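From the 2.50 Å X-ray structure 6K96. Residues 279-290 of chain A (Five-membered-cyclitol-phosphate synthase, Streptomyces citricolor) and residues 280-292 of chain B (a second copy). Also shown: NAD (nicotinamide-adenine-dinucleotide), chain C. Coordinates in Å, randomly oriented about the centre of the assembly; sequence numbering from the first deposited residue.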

ATOM      1  N   GLY A 279      -2.767   6.674  23.975  1.00 29.61           N
ATOM      2  CA  GLY A 279      -2.502   7.491  22.795  1.00 29.42           C
ATOM      3  C   GLY A 279      -1.519   6.849  21.833  1.00 29.57           C
ATOM      4  O   GLY A 279      -0.972   7.608  21.000  1.00 30.46           O
ATOM      5  N   THR A 280      -1.336   5.525  21.809  1.00 29.40           N
ATOM      6  CA  THR A 280      -0.466   4.901  20.773  1.00 29.06           C
ATOM      7  C   THR A 280      -1.185   4.899  19.426  1.00 28.88           C
ATOM      8  O   THR A 280      -2.405   4.770  19.365  1.00 28.84           O
ATOM      9  CB  THR A 280       0.012   3.506  21.158  1.00 29.13           C
ATOM     10  OG1 THR A 280      -1.070   2.597  20.946  1.00 29.00           O
ATOM     11  CG2 THR A 280       0.583   3.482  22.558  1.00 29.60           C
ATOM     12  N   PRO A 281      -0.471   5.131  18.303  1.00 28.81           N
ATOM     13  CA  PRO A 281      -1.125   5.220  16.997  1.00 28.36           C
ATOM     14  C   PRO A 281      -1.597   3.863  16.455  1.00 28.09           C
ATOM     15  O   PRO A 281      -0.909   2.861  16.556  1.00 28.14           O
ATOM     16  CB  PRO A 281      -0.060   5.754  16.055  1.00 28.25           C
ATOM     17  CG  PRO A 281       1.005   6.334  16.999  1.00 28.78           C
ATOM     18  CD  PRO A 281       0.966   5.452  18.234  1.00 28.95           C
ATOM     19  N   VAL A 282      -2.767   3.911  15.841  1.00 27.66           N
ATOM     20  CA  VAL A 282      -3.323   2.834  14.995  1.00 27.38           C
ATOM     21  C   VAL A 282      -3.342   3.439  13.611  1.00 26.97           C
ATOM     22  O   VAL A 282      -3.970   4.449  13.499  1.00 27.37           O
ATOM     23  CB  VAL A 282      -4.711   2.449  15.542  1.00 27.55           C
ATOM     24  CG1 VAL A 282      -5.605   1.722  14.559  1.00 27.41           C
ATOM     25  CG2 VAL A 282      -4.517   1.642  16.820  1.00 27.72           C
ATOM     26  N   SER A 283      -2.546   2.933  12.678  1.00 26.56           N
ATOM     27  CA  SER A 283      -2.450   3.407  11.287  1.00 26.09           C
ATOM     28  C   SER A 283      -3.134   2.421  10.343  1.00 25.90           C
ATOM     29  O   SER A 283      -2.852   1.263  10.497  1.00 25.92           O
ATOM     30  CB  SER A 283      -1.047   3.612  10.928  1.00 26.27           C
ATOM     31  OG  SER A 283      -0.504   4.706  11.646  1.00 26.44           O
ATOM     32  N   ILE A 284      -3.974   2.884   9.398  1.00 25.62           N
ATOM     33  CA  ILE A 284      -4.573   2.037   8.318  1.00 25.63           C
ATOM     34  C   ILE A 284      -4.321   2.729   6.971  1.00 25.63           C
ATOM     35  O   ILE A 284      -4.557   3.927   6.859  1.00 25.55           O
ATOM     36  CB  ILE A 284      -6.088   1.800   8.517  1.00 25.65           C
ATOM     37  CG1 ILE A 284      -6.408   0.903   9.709  1.00 25.85           C
ATOM     38  CG2 ILE A 284      -6.751   1.296   7.232  1.00 25.54           C
ATOM     39  CD1 ILE A 284      -7.846   0.474   9.767  1.00 25.82           C
ATOM     40  N   ASP A 285      -3.842   1.977   5.996  1.00 25.74           N
ATOM     41  CA  ASP A 285      -3.528   2.438   4.641  1.00 25.83           C
ATOM     42  C   ASP A 285      -4.281   1.447   3.775  1.00 25.85           C
ATOM     43  O   ASP A 285      -4.145   0.236   4.048  1.00 25.44           O
ATOM     44  CB  ASP A 285      -2.021   2.547   4.411  1.00 26.26           C
ATOM     45  CG  ASP A 285      -1.394   3.759   5.090  1.00 26.66           C
ATOM     46  OD1 ASP A 285      -1.961   4.861   5.015  1.00 27.10           O
ATOM     47  OD2 ASP A 285      -0.352   3.616   5.723  1.00 27.36           O
ATOM     48  N   LEU A 286      -5.103   1.949   2.827  1.00 25.81           N
ATOM     49  CA  LEU A 286      -5.983   1.068   2.049  1.00 26.08           C
ATOM     50  C   LEU A 286      -5.993   1.525   0.579  1.00 26.39           C
ATOM     51  O   LEU A 286      -5.833   2.691   0.348  1.00 27.03           O
ATOM     52  CB  LEU A 286      -7.365   1.024   2.724  1.00 25.90           C
ATOM     53  CG  LEU A 286      -8.385   0.210   1.936  1.00 25.92           C
ATOM     54  CD1 LEU A 286      -9.369  -0.547   2.807  1.00 26.01           C
ATOM     55  CD2 LEU A 286      -9.108   1.114   0.961  1.00 25.75           C
ATOM     56  N   LYS A 287      -6.040   0.592  -0.375  1.00 26.45           N
ATOM     57  CA  LYS A 287      -6.206   0.856  -1.804  1.00 26.51           C
ATOM     58  C   LYS A 287      -7.329  -0.052  -2.315  1.00 26.75           C
ATOM     59  O   LYS A 287      -7.289  -1.254  -2.046  1.00 26.87           O
ATOM     60  CB  LYS A 287      -4.923   0.632  -2.597  1.00 26.80           C
ATOM     61  CG  LYS A 287      -5.104   0.834  -4.089  1.00 26.84           C
ATOM     62  CD  LYS A 287      -4.093   0.100  -4.930  1.00 27.23           C
ATOM     63  CE  LYS A 287      -4.436   0.160  -6.415  1.00 27.35           C
ATOM     64  NZ  LYS A 287      -3.210   0.237  -7.245  1.00 27.61           N
ATOM     65  N   LEU A 288      -8.274   0.527  -3.064  1.00 26.70           N
ATOM     66  CA  LEU A 288      -9.443  -0.135  -3.672  1.00 26.70           C
ATOM     67  C   LEU A 288      -9.354   0.141  -5.157  1.00 27.05           C
ATOM     68  O   LEU A 288      -9.175   1.287  -5.540  1.00 27.41           O
ATOM     69  CB  LEU A 288     -10.697   0.489  -3.055  1.00 26.56           C
ATOM     70  CG  LEU A 288     -12.038   0.078  -3.629  1.00 26.58           C
ATOM     71  CD1 LEU A 288     -12.155  -1.405  -3.822  1.00 27.06           C
ATOM     72  CD2 LEU A 288     -13.153   0.507  -2.716  1.00 26.73           C
ATOM     73  N   LYS A 289      -9.417  -0.880  -5.976  1.00 27.58           N
ATOM     74  CA  LYS A 289      -9.608  -0.746  -7.429  1.00 27.89           C
ATOM     75  C   LYS A 289     -10.920  -1.447  -7.750  1.00 27.90           C
ATOM     76  O   LYS A 289     -11.128  -2.517  -7.140  1.00 28.21           O
ATOM     77  CB  LYS A 289      -8.409  -1.405  -8.111  1.00 28.96           C
ATOM     78  CG  LYS A 289      -8.260  -1.126  -9.604  1.00 29.92           C
ATOM     79  CD  LYS A 289      -7.440  -2.177 -10.304  1.00 30.76           C
ATOM     80  CE  LYS A 289      -6.398  -1.589 -11.221  1.00 31.48           C
ATOM     81  NZ  LYS A 289      -7.033  -1.221 -12.499  1.00 31.76           N
ATOM     82  N   VAL A 290     -11.789  -0.856  -8.592  1.00 27.49           N
ATOM     83  CA  VAL A 290     -13.046  -1.477  -9.094  1.00 27.06           C
ATOM     84  C   VAL A 290     -13.265  -1.084 -10.566  1.00 26.97           C
ATOM     85  O   VAL A 290     -12.678  -0.090 -11.022  1.00 26.52           O
ATOM     86  CB  VAL A 290     -14.224  -1.050  -8.220  1.00 27.14           C
ATOM     87  CG1 VAL A 290     -13.964  -1.289  -6.763  1.00 27.25           C
ATOM     88  CG2 VAL A 290     -14.554   0.408  -8.381  1.00 27.38           C
TER
ATOM     89  N   THR B 280     -16.420  -8.672 -12.771  1.00 29.40           N
ATOM     90  CA  THR B 280     -15.296  -7.695 -12.751  1.00 29.06           C
ATOM     91  C   THR B 280     -14.630  -7.702 -11.376  1.00 28.88           C
ATOM     92  O   THR B 280     -15.288  -7.906 -10.360  1.00 28.84           O
ATOM     93  CB  THR B 280     -15.720  -6.290 -13.162  1.00 29.13           C
ATOM     94  OG1 THR B 280     -16.397  -5.692 -12.055  1.00 29.00           O
ATOM     95  CG2 THR B 280     -16.517  -6.306 -14.447  1.00 29.60           C
ATOM     96  N   PRO B 281     -13.287  -7.569 -11.300  1.00 28.81           N
ATOM     97  CA  PRO B 281     -12.592  -7.651 -10.015  1.00 28.36           C
ATOM     98  C   PRO B 281     -12.797  -6.414  -9.129  1.00 28.09           C
ATOM     99  O   PRO B 281     -12.773  -5.286  -9.591  1.00 28.14           O
ATOM    100  CB  PRO B 281     -11.117  -7.735 -10.366  1.00 28.25           C
ATOM    101  CG  PRO B 281     -11.117  -8.126 -11.852  1.00 28.78           C
ATOM    102  CD  PRO B 281     -12.354  -7.470 -12.437  1.00 28.95           C
ATOM    103  N   VAL B 282     -12.942  -6.695  -7.844  1.00 27.66           N
ATOM    104  CA  VAL B 282     -12.877  -5.705  -6.749  1.00 27.38           C
ATOM    105  C   VAL B 282     -11.629  -6.092  -5.990  1.00 26.97           C
ATOM    106  O   VAL B 282     -11.609  -7.210  -5.568  1.00 27.37           O
ATOM    107  CB  VAL B 282     -14.178  -5.796  -5.928  1.00 27.55           C
ATOM    108  CG1 VAL B 282     -14.093  -5.213  -4.533  1.00 27.41           C
ATOM    109  CG2 VAL B 282     -15.300  -5.154  -6.733  1.00 27.72           C
ATOM    110  N   SER B 283     -10.595  -5.262  -5.989  1.00 26.56           N
ATOM    111  CA  SER B 283      -9.314  -5.492  -5.299  1.00 26.09           C
ATOM    112  C   SER B 283      -9.216  -4.610  -4.057  1.00 25.90           C
ATOM    113  O   SER B 283      -9.502  -3.453  -4.209  1.00 25.92           O
ATOM    114  CB  SER B 283      -8.204  -5.251  -6.219  1.00 26.27           C
ATOM    115  OG  SER B 283      -8.171  -6.243  -7.230  1.00 26.44           O
ATOM    116  N   ILE B 284      -8.806  -5.149  -2.892  1.00 25.62           N
ATOM    117  CA  ILE B 284      -8.516  -4.356  -1.655  1.00 25.63           C
ATOM    118  C   ILE B 284      -7.125  -4.758  -1.145  1.00 25.63           C
ATOM    119  O   ILE B 284      -6.838  -5.946  -1.059  1.00 25.55           O
ATOM    120  CB  ILE B 284      -9.571  -4.575  -0.546  1.00 25.65           C
ATOM    121  CG1 ILE B 284     -10.934  -3.976  -0.882  1.00 25.85           C
ATOM    122  CG2 ILE B 284      -9.060  -4.099   0.816  1.00 25.54           C
ATOM    123  CD1 ILE B 284     -11.888  -3.971   0.277  1.00 25.82           C
ATOM    124  N   ASP B 285      -6.299  -3.774  -0.834  1.00 25.74           N
ATOM    125  CA  ASP B 285      -4.931  -3.937  -0.335  1.00 25.83           C
ATOM    126  C   ASP B 285      -4.934  -3.080   0.915  1.00 25.85           C
ATOM    127  O   ASP B 285      -5.407  -1.928   0.815  1.00 25.44           O
ATOM    128  CB  ASP B 285      -3.892  -3.595  -1.401  1.00 26.26           C
ATOM    129  CG  ASP B 285      -3.749  -4.670  -2.471  1.00 26.66           C
ATOM    130  OD1 ASP B 285      -3.698  -5.864  -2.134  1.00 27.10           O
ATOM    131  OD2 ASP B 285      -3.714  -4.337  -3.653  1.00 27.36           O
ATOM    132  N   LEU B 286      -4.499  -3.651   2.061  1.00 25.81           N
ATOM    133  CA  LEU B 286      -4.612  -2.946   3.344  1.00 26.08           C
ATOM    134  C   LEU B 286      -3.333  -3.178   4.169  1.00 26.39           C
ATOM    135  O   LEU B 286      -2.742  -4.211   4.016  1.00 27.03           O
ATOM    136  CB  LEU B 286      -5.917  -3.378   4.037  1.00 25.90           C
ATOM    137  CG  LEU B 286      -6.079  -2.774   5.427  1.00 25.92           C
ATOM    138  CD1 LEU B 286      -7.515  -2.445   5.787  1.00 26.01           C
ATOM    139  CD2 LEU B 286      -5.459  -3.696   6.454  1.00 25.75           C
ATOM    140  N   LYS B 287      -2.862  -2.170   4.906  1.00 26.45           N
ATOM    141  CA  LYS B 287      -1.755  -2.267   5.856  1.00 26.51           C
ATOM    142  C   LYS B 287      -2.218  -1.639   7.175  1.00 26.75           C
ATOM    143  O   LYS B 287      -2.738  -0.523   7.150  1.00 26.87           O
ATOM    144  CB  LYS B 287      -0.485  -1.590   5.349  1.00 26.80           C
ATOM    145  CG  LYS B 287       0.649  -1.623   6.357  1.00 26.84           C
ATOM    146  CD  LYS B 287       1.666  -0.530   6.165  1.00 27.23           C
ATOM    147  CE  LYS B 287       2.665  -0.474   7.317  1.00 27.35           C
ATOM    148  NZ  LYS B 287       4.015  -0.094   6.836  1.00 27.61           N
ATOM    149  N   LEU B 288      -1.988  -2.345   8.287  1.00 26.70           N
ATOM    150  CA  LEU B 288      -2.333  -1.952   9.666  1.00 26.70           C
ATOM    151  C   LEU B 288      -1.036  -1.983  10.446  1.00 27.05           C
ATOM    152  O   LEU B 288      -0.321  -2.970  10.373  1.00 27.41           O
ATOM    153  CB  LEU B 288      -3.337  -2.975  10.199  1.00 26.56           C
ATOM    154  CG  LEU B 288      -3.734  -2.873  11.657  1.00 26.58           C
ATOM    155  CD1 LEU B 288      -4.054  -1.467  12.073  1.00 27.06           C
ATOM    156  CD2 LEU B 288      -4.950  -3.715  11.931  1.00 26.73           C
ATOM    157  N   LYS B 289      -0.706  -0.914  11.128  1.00 27.58           N
ATOM    158  CA  LYS B 289       0.373  -0.890  12.131  1.00 27.89           C
ATOM    159  C   LYS B 289      -0.288  -0.539  13.455  1.00 27.90           C
ATOM    160  O   LYS B 289      -1.178   0.336  13.403  1.00 28.21           O
ATOM    161  CB  LYS B 289       1.388   0.161  11.684  1.00 28.96           C
ATOM    162  CG  LYS B 289       2.725   0.145  12.422  1.00 29.92           C
ATOM    163  CD  LYS B 289       3.440   1.469  12.341  1.00 30.76           C
ATOM    164  CE  LYS B 289       4.897   1.323  11.985  1.00 31.48           C
ATOM    165  NZ  LYS B 289       5.657   0.977  13.199  1.00 31.76           N
ATOM    166  N   VAL B 290       0.061  -1.222  14.562  1.00 27.49           N
ATOM    167  CA  VAL B 290      -0.405  -0.907  15.941  1.00 27.06           C
ATOM    168  C   VAL B 290       0.743  -1.135  16.940  1.00 26.97           C
ATOM    169  O   VAL B 290       1.699  -1.855  16.610  1.00 26.52           O
ATOM    170  CB  VAL B 290      -1.625  -1.758  16.288  1.00 27.14           C
ATOM    171  CG1 VAL B 290      -2.696  -1.664  15.243  1.00 27.25           C
ATOM    172  CG2 VAL B 290      -1.279  -3.214  16.441  1.00 27.38           C
ATOM    173  N   GLN B 291       0.680  -0.488  18.107  1.00 27.17           N
ATOM    174  CA  GLN B 291       1.465  -0.838  19.330  1.00 27.77           C
ATOM    175  C   GLN B 291       0.799  -2.109  19.943  1.00 27.32           C
ATOM    176  O   GLN B 291      -0.185  -1.961  20.668  1.00 27.07           O
ATOM    177  CB  GLN B 291       1.520   0.435  20.192  1.00 28.30           C
ATOM    178  CG  GLN B 291       2.636   0.544  21.219  1.00 29.06           C
ATOM    179  CD  GLN B 291       4.020   0.486  20.621  1.00 29.91           C
ATOM    180  OE1 GLN B 291       4.515   1.494  20.093  1.00 31.70           O
ATOM    181  NE2 GLN B 291       4.648  -0.684  20.713  1.00 29.39           N
ATOM    182  N   ASP B 292       1.246  -3.312  19.584  1.00 27.16           N
ATOM    183  CA  ASP B 292       0.534  -4.607  19.837  1.00 27.49           C
ATOM    184  C   ASP B 292       0.053  -4.684  21.316  1.00 26.93           C
ATOM    185  O   ASP B 292      -1.090  -4.994  21.585  1.00 26.24           O
ATOM    186  CB  ASP B 292       1.415  -5.806  19.410  1.00 28.18           C
ATOM    187  CG  ASP B 292       0.668  -7.138  19.381  1.00 29.03           C
ATOM    188  OD1 ASP B 292      -0.494  -7.121  18.997  1.00 30.33           O
ATOM    189  OD2 ASP B 292       1.241  -8.184  19.745  1.00 30.87           O
TER
HETATM  190  PA  NAD C 400       5.532 -11.105  27.342  1.00 25.39           P
HETATM  191  O1A NAD C 400       6.029 -12.337  26.693  1.00 25.47           O
HETATM  192  O2A NAD C 400       6.280  -9.827  27.187  1.00 25.48           O
HETATM  193  O5B NAD C 400       5.354 -11.279  28.926  1.00 26.25           O
HETATM  194  C5B NAD C 400       5.325 -12.537  29.551  1.00 26.90           C
HETATM  195  C4B NAD C 400       5.892 -12.397  30.933  1.00 27.48           C
HETATM  196  O4B NAD C 400       5.593 -13.598  31.701  1.00 27.68           O
HETATM  197  C3B NAD C 400       7.416 -12.229  31.005  1.00 27.96           C
HETATM  198  O3B NAD C 400       7.787 -11.331  32.049  1.00 28.26           O
HETATM  199  C2B NAD C 400       7.874 -13.642  31.368  1.00 28.10           C
HETATM  200  O2B NAD C 400       9.113 -13.601  32.004  1.00 28.48           O
HETATM  201  C1B NAD C 400       6.793 -13.965  32.374  1.00 28.32           C
HETATM  202  N9A NAD C 400       6.739 -15.364  32.828  1.00 28.69           N
HETATM  203  C8A NAD C 400       7.044 -16.519  32.141  1.00 28.59           C
HETATM  204  N7A NAD C 400       6.764 -17.601  32.820  1.00 28.92           N
HETATM  205  C5A NAD C 400       6.239 -17.132  34.015  1.00 28.97           C
HETATM  206  C6A NAD C 400       5.786 -17.781  35.174  1.00 29.24           C
HETATM  207  N6A NAD C 400       5.735 -19.095  35.264  1.00 29.38           N
HETATM  208  N1A NAD C 400       5.308 -17.028  36.202  1.00 29.48           N
HETATM  209  C2A NAD C 400       5.308 -15.694  36.050  1.00 29.32           C
HETATM  210  N3A NAD C 400       5.731 -14.972  35.010  1.00 28.88           N
HETATM  211  C4A NAD C 400       6.189 -15.759  34.022  1.00 28.74           C
HETATM  212  O3  NAD C 400       4.020 -11.089  26.937  1.00 25.35           O
HETATM  213  PN  NAD C 400       2.898  -9.988  26.768  1.00 25.46           P
HETATM  214  O1N NAD C 400       2.599  -9.370  28.086  1.00 25.76           O
HETATM  215  O2N NAD C 400       3.218  -9.113  25.584  1.00 25.52           O
HETATM  216  O5D NAD C 400       1.780 -11.035  26.386  1.00 25.57           O
HETATM  217  C5D NAD C 400       1.092 -11.641  27.455  1.00 26.06           C
HETATM  218  C4D NAD C 400       0.061 -12.583  26.890  1.00 26.37           C
HETATM  219  O4D NAD C 400      -1.012 -11.844  26.260  1.00 26.51           O
HETATM  220  C3D NAD C 400       0.592 -13.549  25.829  1.00 26.44           C
HETATM  221  O3D NAD C 400       0.129 -14.848  26.178  1.00 26.96           O
HETATM  222  C2D NAD C 400      -0.096 -13.064  24.557  1.00 26.36           C
HETATM  223  O2D NAD C 400      -0.186 -14.104  23.607  1.00 25.95           O
HETATM  224  C1D NAD C 400      -1.449 -12.640  25.147  1.00 26.82           C
HETATM  225  N1N NAD C 400      -2.323 -11.792  24.243  1.00 27.25           N
HETATM  226  C2N NAD C 400      -1.833 -10.608  23.874  1.00 27.21           C
HETATM  227  C3N NAD C 400      -2.384  -9.885  22.840  1.00 27.01           C
HETATM  228  C7N NAD C 400      -1.691  -8.560  22.776  1.00 26.82           C
HETATM  229  O7N NAD C 400      -0.558  -8.419  23.208  1.00 26.21           O
HETATM  230  N7N NAD C 400      -2.401  -7.564  22.313  1.00 27.57           N
HETATM  231  C4N NAD C 400      -3.493 -10.367  22.144  1.00 26.89           C
HETATM  232  C5N NAD C 400      -4.155 -11.466  22.638  1.00 27.26           C
HETATM  233  C6N NAD C 400      -3.587 -12.172  23.715  1.00 27.62           C
HETATM  234  O   HOH W   1      -0.897   1.491   7.516  1.00 29.33           O
HETATM  235  O   HOH W   2      -6.012  -2.716  -3.999  1.00 29.33           O

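The chain A strand runs from A:Pro281 through A:Val290 and on, and the chain B strand from B:Pro281 to B:Gln291. They come from two copies of one protein. They run antiparallel, at 172°, and join edge to edge into one sheet across the subunit boundary. Together the two stretches bury 877 Å².

Along chain B, B:Thr280 makes no contact within this pair of stretches. B:Pro281 has no backbone NH to donate and adds little. B:Val282 is the first apolar partner: its CG2 lies 4.1 Å from A:Val290 CG1, and its CG1 lies 4.3 Å from A:Leu288 CD1.

B:Ser283 begins the backbone ladder. Its N donates to A:Lys289 O at 3.0 Å, and its O accepts from A:Lys289 N at 3.1 Å. Its OG is hydrogen-bonded elsewhere in the structure.

B:Ile284 faces A:Leu288 in a non-hydrogen-bonded pair. Its backbone N and O point away from chain A, so no N-H...O bond forms here; side-chain packing and a CA-H...O contact make the pairing. B:Ile284 CG1 packs on A:Leu288 CD1 at 4.1 Å, and B:Ile284 CG2 on A:Leu286 CD1, also at 4.1 Å. B:Ile284 CA makes a CA-H...O contact with A:Lys287 O at 3.4 Å.

B:Asp285 pairs with A:Lys287 through the backbone. B:Asp285 N donates to A:Lys287 O at 3.0 Å, and A:Lys287 N donates to B:Asp285 O at 2.9 Å. The side chains form no direct bond, and the end of the lysine leads away. A water donates to B:Asp285 OD2 and to the backbone A:Lys287 O, at 2.8 Å each.

B:Leu286 meets its own counterpart, A:Leu286, and marks the centre of the two-fold arrangement. The CA atoms of B:Leu286 and A:Leu286 are 4.4 Å apart, the closest pair in the register. Their CD1 atoms touch at 4.0 Å.

From here the pattern repeats with the chains exchanged. B:Lys287 N donates to A:Asp285 O at 2.9 Å, and B:Lys287 O accepts from A:Asp285 N at 3.0 Å. A second water donates to B:Lys287 O and A:Asp285 OD2. B:Leu288 CD1 packs on A:Ile284 CG1 at 4.1 Å. B:Lys289 N donates to A:Ser283 O at 3.1 Å. B:Val290 CG1 lies 4.1 Å from A:Val282 CG2.

B:Gln291 points its CB toward chain A, where that CB lies 3.5 Å from A:Thr280 OG1. B:Asp292 makes no contact with the chain A stretch. Its O accepts a hydrogen bond from NAD N7N at 3.0 Å, so the residue just after the strand binds the carboxamide nitrogen of the nicotinamide.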